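Local coordinates for inositol polyphosphate multikinase alpha (PDB 4FRF), which phosphorylates inositol polyphosphates with ATP, with broad substrate specificity, converting inositol 1,4,5-trisphosphate to inositol 1,3,4,5,6-pentakisphosphate, at residues 185-190 with 230-235; 78-83 with 214-219. All blocks are in the same frame, centred on the assembly; numbering follows the deposited sequence.

Interaction 1: residues 185-190 with 230-235; sequences HGILTQ and PQVKLV
Both ends of the Q190 carboxamide are engaged where the start of helix 187-200 meets strand 231-235. Its first torsion sets CG anti to the carbonyl carbon (chi1 -68°), and the extended chain beyond carries the amide across to the strand. Q190 OE1 accepts from the backbone N of V232 at 2.8 Å; the donor lies nearly along the C=O axis, although the bond is bent at the hydrogen. Q190 NE2 donates twice, with both acceptors close to the amide plane. Q190 NE2 meets H185 O at 2.6 Å, nearly along that carbonyl's axis, which ties the side chain back to its own helix start. Q190 NE2 meets P230 O at 3.0 Å with a straight N-H...O angle of 167°, but from above the carbonyl plane rather than on a lone pair. With three bonds in place, the rotation of the amide is fixed. Apolar packing flanks it: the I187 side chain crosses P230 obliquely, I187 CG1 3.9 Å from P230 CB, and I187 CG2 lies 3.7 Å from V232 CG2. The N-cap residue G186 brings its CA to the P230 ring, while its carbonyl takes the helical bond from Q190 N. By accepting from V232 N within the strand and donating to P230 O just before it, one carboxamide bridges the N-terminus of helix 187-200 to strand 231-235, an edge strand, within this chain, of the kinase domain's five-stranded antiparallel sheet.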
ATOM      1  N   HIS A 185      15.587  -7.292  17.213  1.00 93.20           N
ATOM      2  CA  HIS A 185      15.071  -8.499  16.567  1.00 93.26           C
ATOM      3  C   HIS A 185      13.573  -8.608  16.741  1.00 90.65           C
ATOM      4  O   HIS A 185      12.976  -9.610  16.378  1.00 90.79           O
ATOM      5  CB  HIS A 185      15.742  -9.742  17.134  1.00 97.41           C
ATOM      6  CG  HIS A 185      17.194  -9.860  16.788  1.00104.24           C
ATOM      7  ND1 HIS A 185      18.112  -8.868  17.076  1.00107.91           N
ATOM      8  CD2 HIS A 185      17.901 -10.879  16.240  1.00110.04           C
ATOM      9  CE1 HIS A 185      19.316  -9.264  16.700  1.00111.58           C
ATOM     10  NE2 HIS A 185      19.217 -10.483  16.197  1.00114.28           N
ATOM     11  N   GLY A 186      12.969  -7.565  17.290  1.00 88.35           N
ATOM     12  CA  GLY A 186      11.558  -7.591  17.618  1.00 87.75           C
ATOM     13  C   GLY A 186      10.646  -7.643  16.407  1.00 86.55           C
ATOM     14  O   GLY A 186      11.095  -7.778  15.260  1.00 86.42           O
ATOM     15  N   ILE A 187       9.359  -7.497  16.656  1.00 85.28           N
ATOM     16  CA  ILE A 187       8.400  -7.564  15.601  1.00 83.24           C
ATOM     17  C   ILE A 187       8.552  -6.397  14.622  1.00 80.68           C
ATOM     18  O   ILE A 187       8.351  -6.559  13.410  1.00 79.18           O
ATOM     19  CB  ILE A 187       6.993  -7.632  16.168  1.00 83.97           C
ATOM     20  CG1 ILE A 187       6.834  -8.933  16.955  1.00 86.50           C
ATOM     21  CG2 ILE A 187       5.944  -7.500  15.047  1.00 82.73           C
ATOM     22  CD1 ILE A 187       5.459  -9.535  16.901  1.00 88.13           C
ATOM     23  N   LEU A 188       8.959  -5.237  15.128  1.00 79.86           N
ATOM     24  CA  LEU A 188       9.048  -4.068  14.263  1.00 78.19           C
ATOM     25  C   LEU A 188      10.094  -4.322  13.181  1.00 78.12           C
ATOM     26  O   LEU A 188       9.790  -4.285  11.984  1.00 76.18           O
ATOM     27  CB  LEU A 188       9.366  -2.786  15.052  1.00 77.16           C
ATOM     28  CG  LEU A 188       9.240  -1.521  14.187  1.00 73.42           C
ATOM     29  CD1 LEU A 188       7.858  -1.441  13.597  1.00 70.53           C
ATOM     30  CD2 LEU A 188       9.596  -0.217  14.944  1.00 71.17           C
ATOM     31  N   THR A 189      11.303  -4.668  13.617  1.00 79.44           N
ATOM     32  CA  THR A 189      12.369  -5.028  12.704  1.00 80.04           C
ATOM     33  C   THR A 189      11.882  -6.074  11.714  1.00 80.24           C
ATOM     34  O   THR A 189      12.118  -5.969  10.520  1.00 80.17           O
ATOM     35  CB  THR A 189      13.556  -5.611  13.458  1.00 82.47           C
ATOM     36  OG1 THR A 189      14.023  -4.661  14.422  1.00 86.49           O
ATOM     37  CG2 THR A 189      14.685  -5.965  12.499  1.00 82.90           C
ATOM     38  N   GLN A 190      11.224  -7.107  12.226  1.00 81.96           N
ATOM     39  CA  GLN A 190      10.744  -8.185  11.381  1.00 81.19           C
ATOM     40  C   GLN A 190       9.725  -7.657  10.371  1.00 78.64           C
ATOM     41  O   GLN A 190       9.868  -7.880   9.170  1.00 78.57           O
ATOM     42  CB  GLN A 190      10.173  -9.344  12.228  1.00 82.85           C
ATOM     43  CG  GLN A 190      11.235 -10.084  13.027  1.00 85.21           C
ATOM     44  CD  GLN A 190      10.666 -11.135  14.002  1.00 90.33           C
ATOM     45  OE1 GLN A 190       9.731 -11.881  13.673  1.00 92.66           O
ATOM     46  NE2 GLN A 190      11.279 -11.234  15.181  1.00 88.88           N
ATOM     47  N   PRO A 230      10.105 -12.962  20.249  1.00 98.79           N
ATOM     48  CA  PRO A 230       8.963 -12.602  19.395  1.00 95.43           C
ATOM     49  C   PRO A 230       9.162 -13.045  17.959  1.00 93.81           C
ATOM     50  O   PRO A 230      10.273 -12.992  17.454  1.00 92.97           O
ATOM     51  CB  PRO A 230       8.959 -11.079  19.457  1.00 92.16           C
ATOM     52  CG  PRO A 230      10.371 -10.722  19.708  1.00 92.51           C
ATOM     53  CD  PRO A 230      10.941 -11.791  20.567  1.00 96.80           C
ATOM     54  N   GLN A 231       8.085 -13.435  17.286  1.00 93.36           N
ATOM     55  CA  GLN A 231       8.208 -13.870  15.906  1.00 93.05           C
ATOM     56  C   GLN A 231       7.024 -13.588  15.004  1.00 90.80           C
ATOM     57  O   GLN A 231       5.867 -13.733  15.408  1.00 91.91           O
ATOM     58  CB  GLN A 231       8.594 -15.338  15.831  1.00 96.65           C
ATOM     59  CG  GLN A 231      10.038 -15.523  15.473  1.00101.55           C
ATOM     60  CD  GLN A 231      10.527 -16.928  15.684  1.00111.60           C
ATOM     61  OE1 GLN A 231       9.770 -17.824  16.085  1.00117.07           O
ATOM     62  NE2 GLN A 231      11.818 -17.131  15.451  1.00116.56           N
ATOM     63  N   VAL A 232       7.342 -13.266  13.748  1.00 87.75           N
ATOM     64  CA  VAL A 232       6.352 -12.958  12.726  1.00 85.31           C
ATOM     65  C   VAL A 232       6.300 -14.063  11.676  1.00 86.61           C
ATOM     66  O   VAL A 232       7.324 -14.656  11.338  1.00 87.60           O
ATOM     67  CB  VAL A 232       6.696 -11.634  12.008  1.00 82.00           C
ATOM     68  CG1 VAL A 232       5.718 -11.369  10.886  1.00 80.21           C
ATOM     69  CG2 VAL A 232       6.697 -10.492  12.986  1.00 81.05           C
ATOM     70  N   LYS A 233       5.108 -14.318  11.147  1.00 86.89           N
ATOM     71  CA  LYS A 233       4.933 -15.294  10.080  1.00 88.87           C
ATOM     72  C   LYS A 233       3.639 -15.042   9.313  1.00 88.83           C
ATOM     73  O   LYS A 233       2.729 -14.381   9.808  1.00 89.49           O
ATOM     74  CB  LYS A 233       4.971 -16.729  10.627  1.00 91.88           C
ATOM     75  CG  LYS A 233       6.357 -17.147  11.122  1.00 93.80           C
ATOM     76  CD  LYS A 233       6.616 -18.644  10.952  1.00 98.39           C
ATOM     77  CE  LYS A 233       8.131 -18.959  10.872  1.00 98.82           C
ATOM     78  NZ  LYS A 233       8.960 -18.259  11.912  1.00 96.05           N
ATOM     79  N   LEU A 234       3.601 -15.501   8.073  1.00 88.60           N
ATOM     80  CA  LEU A 234       2.428 -15.377   7.251  1.00 87.20           C
ATOM     81  C   LEU A 234       1.774 -16.724   7.176  1.00 89.38           C
ATOM     82  O   LEU A 234       2.454 -17.725   7.057  1.00 91.09           O
ATOM     83  CB  LEU A 234       2.827 -14.954   5.848  1.00 86.59           C
ATOM     84  CG  LEU A 234       2.927 -13.474   5.535  1.00 84.91           C
ATOM     85  CD1 LEU A 234       3.904 -12.794   6.478  1.00 84.65           C
ATOM     86  CD2 LEU A 234       3.346 -13.303   4.092  1.00 85.52           C
ATOM     87  N   VAL A 235       0.449 -16.742   7.145  1.00 89.27           N
ATOM     88  CA  VAL A 235      -0.286 -17.990   7.085  1.00 92.32           C
ATOM     89  C   VAL A 235      -1.436 -17.924   6.088  1.00 93.41           C
ATOM     90  O   VAL A 235      -1.706 -16.886   5.526  1.00 91.17           O
ATOM     91  CB  VAL A 235      -0.821 -18.404   8.482  1.00 93.94           C
ATOM     92  CG1 VAL A 235       0.318 -18.501   9.486  1.00 92.54           C
ATOM     93  CG2 VAL A 235      -1.873 -17.435   8.963  1.00 91.39           C
TER

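Interaction 2: residues 78-83 with 214-219; sequences AEYTKP and VYENES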
ATOM      1  N   ALA A  78       5.356 -24.990  18.482  1.00135.31           N
ATOM      2  CA  ALA A  78       6.099 -26.057  19.129  1.00138.33           C
ATOM      3  C   ALA A  78       7.179 -25.513  20.062  1.00137.40           C
ATOM      4  O   ALA A  78       7.416 -26.061  21.127  1.00141.01           O
ATOM      5  CB  ALA A  78       6.714 -26.959  18.090  1.00139.99           C
ATOM      6  N   GLU A  79       7.813 -24.418  19.665  1.00132.27           N
ATOM      7  CA  GLU A  79       8.958 -23.887  20.404  1.00131.60           C
ATOM      8  C   GLU A  79       8.555 -22.987  21.577  1.00129.39           C
ATOM      9  O   GLU A  79       9.418 -22.299  22.168  1.00129.04           O
ATOM     10  CB  GLU A  79       9.875 -23.090  19.463  1.00128.82           C
ATOM     11  CG  GLU A  79      10.402 -23.879  18.266  1.00130.96           C
ATOM     12  CD  GLU A  79      10.624 -22.986  17.042  1.00125.16           C
ATOM     13  OE1 GLU A  79      11.243 -21.906  17.192  1.00122.34           O
ATOM     14  OE2 GLU A  79      10.174 -23.369  15.934  1.00123.52           O
ATOM     15  N   TYR A  80       7.254 -22.919  21.870  1.00127.55           N
ATOM     16  CA  TYR A  80       6.791 -21.971  22.880  1.00124.26           C
ATOM     17  C   TYR A  80       6.113 -22.661  24.034  1.00126.89           C
ATOM     18  O   TYR A  80       5.278 -23.545  23.837  1.00129.38           O
ATOM     19  CB  TYR A  80       5.874 -20.909  22.268  1.00120.53           C
ATOM     20  CG  TYR A  80       6.595 -19.922  21.361  1.00115.29           C
ATOM     21  CD1 TYR A  80       7.178 -18.761  21.877  1.00111.54           C
ATOM     22  CD2 TYR A  80       6.698 -20.161  19.992  1.00112.89           C
ATOM     23  CE1 TYR A  80       7.847 -17.876  21.049  1.00107.36           C
ATOM     24  CE2 TYR A  80       7.354 -19.276  19.162  1.00110.31           C
ATOM     25  CZ  TYR A  80       7.918 -18.137  19.689  1.00106.82           C
ATOM     26  OH  TYR A  80       8.570 -17.275  18.851  1.00103.97           O
ATOM     27  N   THR A  81       6.496 -22.270  25.247  1.00126.08           N
ATOM     28  CA  THR A  81       5.964 -22.882  26.459  1.00128.15           C
ATOM     29  C   THR A  81       4.628 -22.256  26.810  1.00125.73           C
ATOM     30  O   THR A  81       3.589 -22.966  26.890  1.00127.36           O
ATOM     31  CB  THR A  81       6.931 -22.700  27.653  1.00130.02           C
ATOM     32  OG1 THR A  81       8.102 -23.558  27.475  1.00132.59           O
ATOM     33  CG2 THR A  81       6.216 -23.094  28.936  1.00133.28           C
ATOM     34  N   LYS A  82       4.669 -20.921  27.034  1.00120.94           N
ATOM     35  CA  LYS A  82       3.460 -20.169  27.292  1.00118.15           C
ATOM     36  C   LYS A  82       3.425 -18.992  26.337  1.00113.16           C
ATOM     37  O   LYS A  82       3.993 -17.932  26.620  1.00111.31           O
ATOM     38  CB  LYS A  82       3.421 -19.692  28.744  1.00119.12           C
ATOM     39  CG  LYS A  82       3.216 -20.806  29.718  1.00123.22           C
ATOM     40  CD  LYS A  82       3.288 -20.342  31.176  1.00123.48           C
ATOM     41  CE  LYS A  82       3.321 -21.549  32.148  1.00124.24           C
ATOM     42  NZ  LYS A  82       2.445 -22.684  31.692  1.00123.00           N
ATOM     43  N   PRO A  83       2.801 -19.188  25.172  1.00111.24           N
ATOM     44  CA  PRO A  83       2.794 -18.148  24.165  1.00106.35           C
ATOM     45  C   PRO A  83       1.484 -17.394  24.124  1.00104.75           C
ATOM     46  O   PRO A  83       0.423 -18.008  24.159  1.00106.88           O
ATOM     47  CB  PRO A  83       2.965 -18.936  22.872  1.00106.28           C
ATOM     48  CG  PRO A  83       2.292 -20.259  23.147  1.00109.97           C
ATOM     49  CD  PRO A  83       2.357 -20.489  24.637  1.00113.27           C
ATOM     50  N   VAL A 214       3.631 -13.942  17.599  1.00 89.08           N
ATOM     51  CA  VAL A 214       3.673 -14.776  18.795  1.00 91.95           C
ATOM     52  C   VAL A 214       4.887 -14.450  19.644  1.00 92.04           C
ATOM     53  O   VAL A 214       5.868 -13.890  19.145  1.00 90.08           O
ATOM     54  CB  VAL A 214       3.654 -16.304  18.460  1.00 94.50           C
ATOM     55  CG1 VAL A 214       4.701 -16.654  17.428  1.00 93.20           C
ATOM     56  CG2 VAL A 214       3.880 -17.104  19.704  1.00 98.13           C
ATOM     57  N   TYR A 215       4.805 -14.763  20.936  1.00 94.25           N
ATOM     58  CA  TYR A 215       5.950 -14.581  21.825  1.00 95.51           C
ATOM     59  C   TYR A 215       5.883 -15.393  23.134  1.00 99.40           C
ATOM     60  O   TYR A 215       4.879 -16.045  23.426  1.00101.96           O
ATOM     61  CB  TYR A 215       6.217 -13.092  22.088  1.00 92.83           C
ATOM     62  CG  TYR A 215       5.183 -12.387  22.941  1.00 92.85           C
ATOM     63  CD1 TYR A 215       5.332 -12.319  24.329  1.00 93.70           C
ATOM     64  CD2 TYR A 215       4.128 -11.680  22.351  1.00 90.78           C
ATOM     65  CE1 TYR A 215       4.429 -11.623  25.114  1.00 92.79           C
ATOM     66  CE2 TYR A 215       3.211 -10.985  23.133  1.00 91.05           C
ATOM     67  CZ  TYR A 215       3.367 -10.971  24.518  1.00 91.91           C
ATOM     68  OH  TYR A 215       2.478 -10.278  25.306  1.00 91.44           O
ATOM     69  N   GLU A 216       6.985 -15.373  23.887  1.00100.45           N
ATOM     70  CA  GLU A 216       7.138 -16.232  25.055  1.00104.57           C
ATOM     71  C   GLU A 216       6.830 -15.473  26.338  1.00105.30           C
ATOM     72  O   GLU A 216       7.518 -14.522  26.681  1.00103.67           O
ATOM     73  CB  GLU A 216       8.591 -16.761  25.127  1.00106.86           C
ATOM     74  CG  GLU A 216       8.710 -17.921  26.211  1.00111.64           C
ATOM     75  CD  GLU A 216       7.961 -19.213  25.669  1.00116.03           C
ATOM     76  OE1 GLU A 216       8.336 -19.810  24.698  1.00116.43           O
ATOM     77  OE2 GLU A 216       6.941 -19.544  26.255  1.00120.23           O
ATOM     78  N   ASN A 217       5.875 -15.987  27.112  1.00108.78           N
ATOM     79  CA  ASN A 217       5.598 -15.404  28.425  1.00110.64           C
ATOM     80  C   ASN A 217       6.521 -15.899  29.544  1.00114.19           C
ATOM     81  O   ASN A 217       6.827 -15.147  30.469  1.00114.34           O
ATOM     82  CB  ASN A 217       4.130 -15.588  28.801  1.00111.93           C
ATOM     83  CG  ASN A 217       3.204 -14.757  27.927  1.00108.58           C
ATOM     84  OD1 ASN A 217       2.993 -13.574  28.185  1.00105.57           O
ATOM     85  ND2 ASN A 217       2.657 -15.375  26.876  1.00106.62           N
ATOM     86  N   GLU A 218       7.036 -17.121  29.405  1.00117.03           N
ATOM     87  CA  GLU A 218       7.858 -17.735  30.467  1.00122.93           C
ATOM     88  C   GLU A 218       8.792 -16.737  31.191  1.00124.01           C
ATOM     89  O   GLU A 218       9.777 -16.235  30.613  1.00121.52           O
ATOM     90  CB  GLU A 218       8.633 -18.952  29.941  1.00124.50           C
ATOM     91  CG  GLU A 218       8.931 -20.013  31.000  1.00129.17           C
ATOM     92  CD  GLU A 218       7.678 -20.780  31.471  1.00131.67           C
ATOM     93  OE1 GLU A 218       6.589 -20.569  30.884  1.00128.99           O
ATOM     94  OE2 GLU A 218       7.794 -21.602  32.428  1.00133.13           O
ATOM     95  N   SER A 219       8.491 -16.498  32.473  1.00128.07           N
ATOM     96  CA  SER A 219       9.055 -15.363  33.212  1.00128.91           C
ATOM     97  C   SER A 219       9.024 -14.104  32.367  1.00124.09           C
ATOM     98  O   SER A 219      10.067 -13.525  32.086  1.00123.15           O
ATOM     99  CB  SER A 219      10.485 -15.657  33.679  1.00132.20           C
ATOM    100  OG  SER A 219      10.498 -16.482  34.859  1.00139.06           O
TER
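The carbonyl oxygen K82 O is gripped by two donors of one residue. N217 N reaches K82 O at 2.8 Å, nearly along the C=O axis, and N217 ND2 reaches K82 O at 2.9 Å from above the carbonyl plane. N217 has CG anti to its carbonyl carbon, which folds the amide back beside its own backbone N; ND2 also bonds S84, and OD1 bonds H131. The E216 carboxylate holds the turn before P83. Its chain starts anti to the backbone N and bends at chi2 (71°), so that E216 OE1 takes T81 N at 3.1 Å through its syn lone pair, while E216 OE2 takes K82 N at 2.8 Å, nearly along the C-O axis, plus a weak second bond from T81 N. An alanine at E216 would remove this acceptor pair and would probably leave the T81-K82 turn less firmly held against the strand. V214 CG2 sits 4.0 Å above the centre of the Y80 ring, only 3° off its normal, a clear CH-pi contact. V214 CG2 is also 3.8 Å from P83 CB. The Y80 hydroxyl bonds R229 O, and the ring makes a cation-pi contact with R229. P83 and E216 form an antiparallel non-hydrogen-bonded pair, beginning the pairing of strands 83-90 and 209-216. E218 OE1 lies along the aliphatic chain of K82, but 4.7 Å from K82 NZ, too far for a salt bridge. The polar hold thus joins N217 donors on a carbonyl to a carboxylate receiving neutral backbone N-H groups, which would probably favour the carboxylate's ionised form.

Interactions 1 and 2, with centres about 14 Å apart, meet through the neighbouring strands 209-216 and 231-235 of one antiparallel sheet. The joint is direct: Q231 N lies 2.9 Å from V214 O, a probable backbone hydrogen bond, and Q231 OE1 is 3.1 Å from Y80 OH, also probably bonded. P230 CA packs on Y215 CB at 3.9 Å. Residues 230-235 are therefore flanked by helix 187-200 and strand 209-216, and strand 209-216 in turn pairs with 83-90. In sequence the four segments interleave, so the two contacts cross, drawing widely separated parts of the inositol polyphosphate kinase family region onto a single sheet.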